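Local coordinates for protein geranyltranstransferase (Campylobacter jejuni, PDB 3NPK) that probably condenses geranyl diphosphate with isopentenyl diphosphate to make farnesyl diphosphate in isoprenoid biosynthesis, at residues A68-S76 with L138-V148. Numbering follows the deposited sequence.
Sequences ALEFIHTYS and LAFNAGLNGMV. With PPV (pyrophosphate), chain C.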
ATOM      1  N   ALA A  68      -3.954  -5.637  -9.943  1.00  9.33           N
ATOM      2  CA  ALA A  68      -3.146  -4.942  -8.942  1.00  9.80           C
ATOM      3  C   ALA A  68      -2.709  -3.556  -9.441  1.00  8.35           C
ATOM      4  O   ALA A  68      -2.760  -2.570  -8.683  1.00 10.37           O
ATOM      5  CB  ALA A  68      -1.932  -5.779  -8.579  1.00  9.69           C
ATOM      6  N   LEU A  69      -2.277  -3.481 -10.704  1.00  8.57           N
ATOM      7  CA  LEU A  69      -1.891  -2.206 -11.313  1.00  8.78           C
ATOM      8  C   LEU A  69      -3.030  -1.208 -11.291  1.00  9.14           C
ATOM      9  O   LEU A  69      -2.827  -0.039 -10.938  1.00 10.01           O
ATOM     10  CB  LEU A  69      -1.441  -2.400 -12.756  1.00 11.60           C
ATOM     11  CG  LEU A  69       0.003  -2.785 -12.995  1.00 13.80           C
ATOM     12  CD1 LEU A  69       0.131  -3.259 -14.446  1.00 16.12           C
ATOM     13  CD2 LEU A  69       0.929  -1.612 -12.697  1.00 13.96           C
ATOM     14  N   GLU A  70      -4.226  -1.666 -11.659  1.00  9.94           N
ATOM     15  CA  GLU A  70      -5.370  -0.763 -11.692  1.00  9.55           C
ATOM     16  C   GLU A  70      -5.857  -0.390 -10.281  1.00  8.98           C
ATOM     17  O   GLU A  70      -6.385   0.712 -10.085  1.00  9.24           O
ATOM     18  CB  GLU A  70      -6.488  -1.334 -12.571  1.00 10.54           C
ATOM     19  CG  GLU A  70      -6.046  -1.424 -14.023  1.00 11.66           C
ATOM     20  CD  GLU A  70      -5.835  -0.060 -14.714  1.00 12.40           C
ATOM     21  OE1 GLU A  70      -6.500   0.948 -14.361  1.00 14.48           O
ATOM     22  OE2 GLU A  70      -5.003  -0.005 -15.640  1.00 11.80           O
ATOM     23  N   PHE A  71      -5.646  -1.272  -9.301  1.00  8.18           N
ATOM     24  CA  PHE A  71      -5.953  -0.913  -7.908  1.00  8.25           C
ATOM     25  C   PHE A  71      -5.043   0.233  -7.469  1.00  8.30           C
ATOM     26  O   PHE A  71      -5.503   1.185  -6.834  1.00  9.23           O
ATOM     27  CB  PHE A  71      -5.769  -2.096  -6.947  1.00  9.24           C
ATOM     28  CG  PHE A  71      -6.907  -3.110  -6.953  1.00  9.91           C
ATOM     29  CD1 PHE A  71      -7.969  -3.028  -7.842  1.00 10.08           C
ATOM     30  CD2 PHE A  71      -6.876  -4.164  -6.064  1.00 10.84           C
ATOM     31  CE1 PHE A  71      -8.993  -3.984  -7.823  1.00 10.38           C
ATOM     32  CE2 PHE A  71      -7.878  -5.125  -6.035  1.00 11.87           C
ATOM     33  CZ  PHE A  71      -8.941  -5.032  -6.920  1.00 10.47           C
ATOM     34  N   ILE A  72      -3.748   0.126  -7.764  1.00  8.40           N
ATOM     35  CA  ILE A  72      -2.814   1.190  -7.410  1.00  9.44           C
ATOM     36  C   ILE A  72      -3.214   2.459  -8.115  1.00  8.99           C
ATOM     37  O   ILE A  72      -3.262   3.524  -7.509  1.00 10.21           O
ATOM     38  CB  ILE A  72      -1.370   0.843  -7.839  1.00 10.99           C
ATOM     39  CG1 ILE A  72      -0.815  -0.253  -6.927  1.00 12.59           C
ATOM     40  CG2 ILE A  72      -0.466   2.118  -7.884  1.00 11.26           C
ATOM     41  CD1 ILE A  72      -0.625   0.191  -5.488  1.00 13.34           C
ATOM     42  N   HIS A  73      -3.474   2.360  -9.409  1.00  8.85           N
ATOM     43  CA  HIS A  73      -3.798   3.554 -10.169  1.00  9.40           C
ATOM     44  C   HIS A  73      -5.066   4.223  -9.622  1.00  8.90           C
ATOM     45  O   HIS A  73      -5.112   5.446  -9.433  1.00  9.62           O
ATOM     46  CB  HIS A  73      -3.915   3.205 -11.648  1.00 10.73           C
ATOM     47  CG  HIS A  73      -4.225   4.382 -12.505  1.00 12.11           C
ATOM     48  ND1 HIS A  73      -5.340   4.455 -13.307  1.00 14.95           N
ATOM     49  CD2 HIS A  73      -3.570   5.555 -12.653  1.00 10.56           C
ATOM     50  CE1 HIS A  73      -5.344   5.615 -13.941  1.00 13.00           C
ATOM     51  NE2 HIS A  73      -4.289   6.307 -13.548  1.00 15.35           N
ATOM     52  N   THR A  74      -6.100   3.425  -9.379  1.00  8.60           N
ATOM     53  CA  THR A  74      -7.344   3.981  -8.848  1.00  8.38           C
ATOM     54  C   THR A  74      -7.154   4.603  -7.464  1.00  8.09           C
ATOM     55  O   THR A  74      -7.691   5.696  -7.199  1.00  9.35           O
ATOM     56  CB  THR A  74      -8.461   2.921  -8.850  1.00  9.00           C
ATOM     57  OG1 THR A  74      -8.801   2.619 -10.204  1.00 11.74           O
ATOM     58  CG2 THR A  74      -9.719   3.416  -8.125  1.00  8.42           C
ATOM     59  N   TYR A  75      -6.400   3.940  -6.582  1.00  8.43           N
ATOM     60  CA  TYR A  75      -6.161   4.536  -5.255  1.00  7.96           C
ATOM     61  C   TYR A  75      -5.504   5.913  -5.423  1.00  8.35           C
ATOM     62  O   TYR A  75      -5.872   6.886  -4.751  1.00  9.51           O
ATOM     63  CB  TYR A  75      -5.361   3.605  -4.313  1.00  8.10           C
ATOM     64  CG  TYR A  75      -3.995   4.135  -3.884  1.00  8.09           C
ATOM     65  CD1 TYR A  75      -3.881   5.200  -2.990  1.00  8.54           C
ATOM     66  CD2 TYR A  75      -2.822   3.548  -4.357  1.00  8.62           C
ATOM     67  CE1 TYR A  75      -2.649   5.688  -2.611  1.00  8.68           C
ATOM     68  CE2 TYR A  75      -1.577   4.020  -3.963  1.00  8.63           C
ATOM     69  CZ  TYR A  75      -1.498   5.095  -3.104  1.00  7.89           C
ATOM     70  OH  TYR A  75      -0.280   5.603  -2.712  1.00  9.66           O
ATOM     71  N   SER A  76      -4.574   6.019  -6.365  1.00  8.00           N
ATOM     72  CA  SER A  76      -3.841   7.268  -6.524  1.00  8.56           C
ATOM     73  C   SER A  76      -4.766   8.381  -6.988  1.00  8.34           C
ATOM     74  O   SER A  76      -4.616   9.532  -6.566  1.00 10.58           O
ATOM     75  CB  SER A  76      -2.641   7.091  -7.474  1.00  8.84           C
ATOM     76  OG  SER A  76      -3.016   7.087  -8.841  1.00 11.80           O
ATOM     77  N   LEU A 138       6.265  -3.324  -8.588  1.00  8.37           N
ATOM     78  CA  LEU A 138       5.118  -2.466  -8.301  1.00  8.63           C
ATOM     79  C   LEU A 138       5.382  -1.535  -7.125  1.00  8.24           C
ATOM     80  O   LEU A 138       5.072  -0.341  -7.198  1.00  8.62           O
ATOM     81  CB  LEU A 138       3.873  -3.298  -8.022  1.00  8.40           C
ATOM     82  CG  LEU A 138       2.568  -2.499  -7.904  1.00  9.35           C
ATOM     83  CD1 LEU A 138       2.266  -1.738  -9.196  1.00 10.68           C
ATOM     84  CD2 LEU A 138       1.423  -3.472  -7.577  1.00 11.13           C
ATOM     85  N   ALA A 139       5.933  -2.061  -6.031  1.00  7.10           N
ATOM     86  CA  ALA A 139       6.122  -1.223  -4.838  1.00  7.12           C
ATOM     87  C   ALA A 139       7.195  -0.148  -5.053  1.00  9.14           C
ATOM     88  O   ALA A 139       7.106   0.946  -4.500  1.00  9.37           O
ATOM     89  CB  ALA A 139       6.458  -2.073  -3.610  1.00  8.75           C
ATOM     90  N   PHE A 140       8.207  -0.460  -5.856  1.00  8.91           N
ATOM     91  CA  PHE A 140       9.221   0.537  -6.179  1.00  8.93           C
ATOM     92  C   PHE A 140       8.598   1.659  -7.001  1.00  9.28           C
ATOM     93  O   PHE A 140       8.684   2.839  -6.640  1.00 10.29           O
ATOM     94  CB  PHE A 140      10.385  -0.099  -6.955  1.00  8.79           C
ATOM     95  CG  PHE A 140      11.481   0.871  -7.305  1.00 10.25           C
ATOM     96  CD1 PHE A 140      11.454   1.584  -8.502  1.00 11.61           C
ATOM     97  CD2 PHE A 140      12.535   1.058  -6.435  1.00 11.30           C
ATOM     98  CE1 PHE A 140      12.479   2.466  -8.827  1.00 12.38           C
ATOM     99  CE2 PHE A 140      13.572   1.946  -6.754  1.00 12.71           C
ATOM    100  CZ  PHE A 140      13.539   2.638  -7.945  1.00 12.50           C
ATOM    101  N   ASN A 141       7.931   1.296  -8.092  1.00  8.41           N
ATOM    102  CA  ASN A 141       7.433   2.310  -9.019  1.00  8.16           C
ATOM    103  C   ASN A 141       6.187   3.064  -8.564  1.00  8.48           C
ATOM    104  O   ASN A 141       5.975   4.212  -8.979  1.00  9.82           O
ATOM    105  CB  ASN A 141       7.238   1.702 -10.408  1.00  8.32           C
ATOM    106  CG  ASN A 141       8.568   1.378 -11.063  1.00  9.44           C
ATOM    107  OD1 ASN A 141       9.291   2.277 -11.485  1.00 10.04           O
ATOM    108  ND2 ASN A 141       8.918   0.101 -11.104  1.00  9.48           N
ATOM    109  N   ALA A 142       5.367   2.410  -7.741  1.00  8.15           N
ATOM    110  CA  ALA A 142       4.146   3.028  -7.215  1.00  8.07           C
ATOM    111  C   ALA A 142       4.367   3.769  -5.909  1.00  7.84           C
ATOM    112  O   ALA A 142       3.505   4.550  -5.495  1.00  9.51           O
ATOM    113  CB  ALA A 142       3.065   1.976  -7.014  1.00  9.90           C
ATOM    114  N   GLY A 143       5.499   3.518  -5.259  1.00  8.54           N
ATOM    115  CA  GLY A 143       5.739   4.067  -3.940  1.00  9.08           C
ATOM    116  C   GLY A 143       6.596   5.314  -3.942  1.00  8.24           C
ATOM    117  O   GLY A 143       6.581   6.091  -4.916  1.00  8.98           O
ATOM    118  N   LEU A 144       7.340   5.505  -2.850  1.00  8.46           N
ATOM    119  CA  LEU A 144       8.176   6.696  -2.723  1.00 10.34           C
ATOM    120  C   LEU A 144       9.276   6.805  -3.788  1.00 10.14           C
ATOM    121  O   LEU A 144       9.762   7.908  -4.063  1.00 11.67           O
ATOM    122  CB  LEU A 144       8.752   6.805  -1.318  1.00 13.19           C
ATOM    123  CG  LEU A 144       9.684   5.692  -0.870  1.00 14.48           C
ATOM    124  CD1 LEU A 144      11.134   6.032  -1.257  1.00 15.94           C
ATOM    125  CD2 LEU A 144       9.565   5.510   0.636  1.00 14.82           C
ATOM    126  N   ASN A 145       9.667   5.682  -4.396  1.00  8.77           N
ATOM    127  CA  ASN A 145      10.650   5.742  -5.491  1.00  9.52           C
ATOM    128  C   ASN A 145      10.073   6.143  -6.850  1.00 10.22           C
ATOM    129  O   ASN A 145      10.793   6.254  -7.849  1.00 13.04           O
ATOM    130  CB  ASN A 145      11.393   4.425  -5.619  1.00  9.98           C
ATOM    131  CG  ASN A 145      12.340   4.214  -4.491  1.00 12.02           C
ATOM    132  OD1 ASN A 145      13.391   4.852  -4.433  1.00 13.90           O
ATOM    133  ND2 ASN A 145      11.974   3.342  -3.566  1.00 12.86           N
ATOM    134  N   GLY A 146       8.768   6.354  -6.902  1.00  8.85           N
ATOM    135  CA  GLY A 146       8.134   6.657  -8.169  1.00  9.24           C
ATOM    136  C   GLY A 146       6.927   7.560  -7.986  1.00  8.56           C
ATOM    137  O   GLY A 146       7.053   8.754  -7.682  1.00  9.16           O
HETATM  138  N   MSE A 147       5.745   6.970  -8.112  1.00  8.45           N
HETATM  139  CA  MSE A 147       4.512   7.736  -8.131  1.00  8.56           C
HETATM  140  C   MSE A 147       4.369   8.685  -6.943  1.00  7.93           C
HETATM  141  O   MSE A 147       3.964   9.835  -7.130  1.00 10.35           O
HETATM  142  CB  MSE A 147       3.338   6.766  -8.179  1.00 10.98           C
HETATM  143  CG  MSE A 147       1.992   7.422  -8.344  1.00 12.68           C
HETATM  144 SE   MSE A 147       0.620   6.020  -8.339  1.00 18.43          SE
HETATM  145  CE  MSE A 147       0.452   5.854  -6.399  1.00 13.50           C
ATOM    146  N   VAL A 148       4.672   8.220  -5.731  1.00  7.81           N
ATOM    147  CA  VAL A 148       4.400   9.069  -4.575  1.00  8.77           C
ATOM    148  C   VAL A 148       5.313  10.292  -4.494  1.00  9.81           C
ATOM    149  O   VAL A 148       4.840  11.393  -4.201  1.00  9.97           O
ATOM    150  CB  VAL A 148       4.408   8.292  -3.250  1.00  9.32           C
ATOM    151  CG1 VAL A 148       4.143   9.270  -2.069  1.00  9.57           C
ATOM    152  CG2 VAL A 148       3.346   7.161  -3.293  1.00 10.38           C
TER
HETATM  153  O11 PPV C 290      -5.132   9.313 -15.718  1.00 34.36           O
HETATM  154  P1  PPV C 290      -5.768   8.302 -16.855  1.00 30.95           P
HETATM  155  O21 PPV C 290      -5.899   9.048 -18.316  1.00 31.94           O
HETATM  156  O31 PPV C 290      -4.919   7.122 -17.022  1.00 32.36           O
HETATM  157  OPP PPV C 290      -7.293   7.987 -16.337  1.00 25.85           O
HETATM  158  P2  PPV C 290      -8.142   6.587 -16.402  1.00 20.72           P
HETATM  159  O12 PPV C 290      -9.601   7.052 -15.791  1.00 21.31           O
HETATM  160  O22 PPV C 290      -7.526   5.493 -15.370  1.00 20.20           O
HETATM  161  O32 PPV C 290      -8.283   6.083 -17.778  1.00 20.76           O
HETATM  162  O   HOH W   1       1.778   4.059  -3.441  1.00 12.82           O
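Met147, a selenomethionine, reaches across to Ser76, Tyr75 and Ile72. Its chain runs extended as far as SE, with CG anti to the backbone N (chi1 -174°), then bends at chi3 (83°). The bend lays CE against Ser76 CB at 3.5 Å and obliquely beside the Tyr75 ring, 3.7 Å from CE2. SE also touches Ser76 CB and lies 4.1 Å from Ile72 CG2.

Ile72 divides its branches. CG2, the one that borders Met147, also meets Ala142 CB at 3.6 Å. CG1 lies 4.0 Å from Leu138 CD2, and the two side chains run past each other in opposite directions. The fork of Leu138 divides its contacts further: CD1 packs on Leu69 CD2 at 3.7 Å, while CD2 also faces Ala68 CB.

No direct hydrogen bond joins the segments. A water in the plane of the Tyr75 ring, at its edge, links Tyr75 OH to Ala142 O and donates to that carbonyl. Val148 CG2 flanks the same hydroxyl. Ser76 OG turns back to its own helix and donates to His73 O at 2.7 Å.

A type I turn from Gly143 to Gly146 connects the two helices of 138-148. Gly143 O accepts from Gly146 N and Val148 N on opposite faces of its plane. Gly146 sits at the N-cap position of helix 147-156, which brings Met147 back toward 68-76.

This is buried packing in the all-helical prenyltransferase fold. The axes of 68-76 and 138-142 approach to 11.6 Å and cross at -24°. These segments lie on helices 59-80 and 128-142, and the former carries His73 of the pyrophosphate pocket. Helix 103-122 adds Ala117 against Ile72 and Leu113 against Tyr75, and Asp111 of the second subunit also packs on Tyr75. Helices 42-54 and 164-189 supply Leu47 and Ala182 around Leu69.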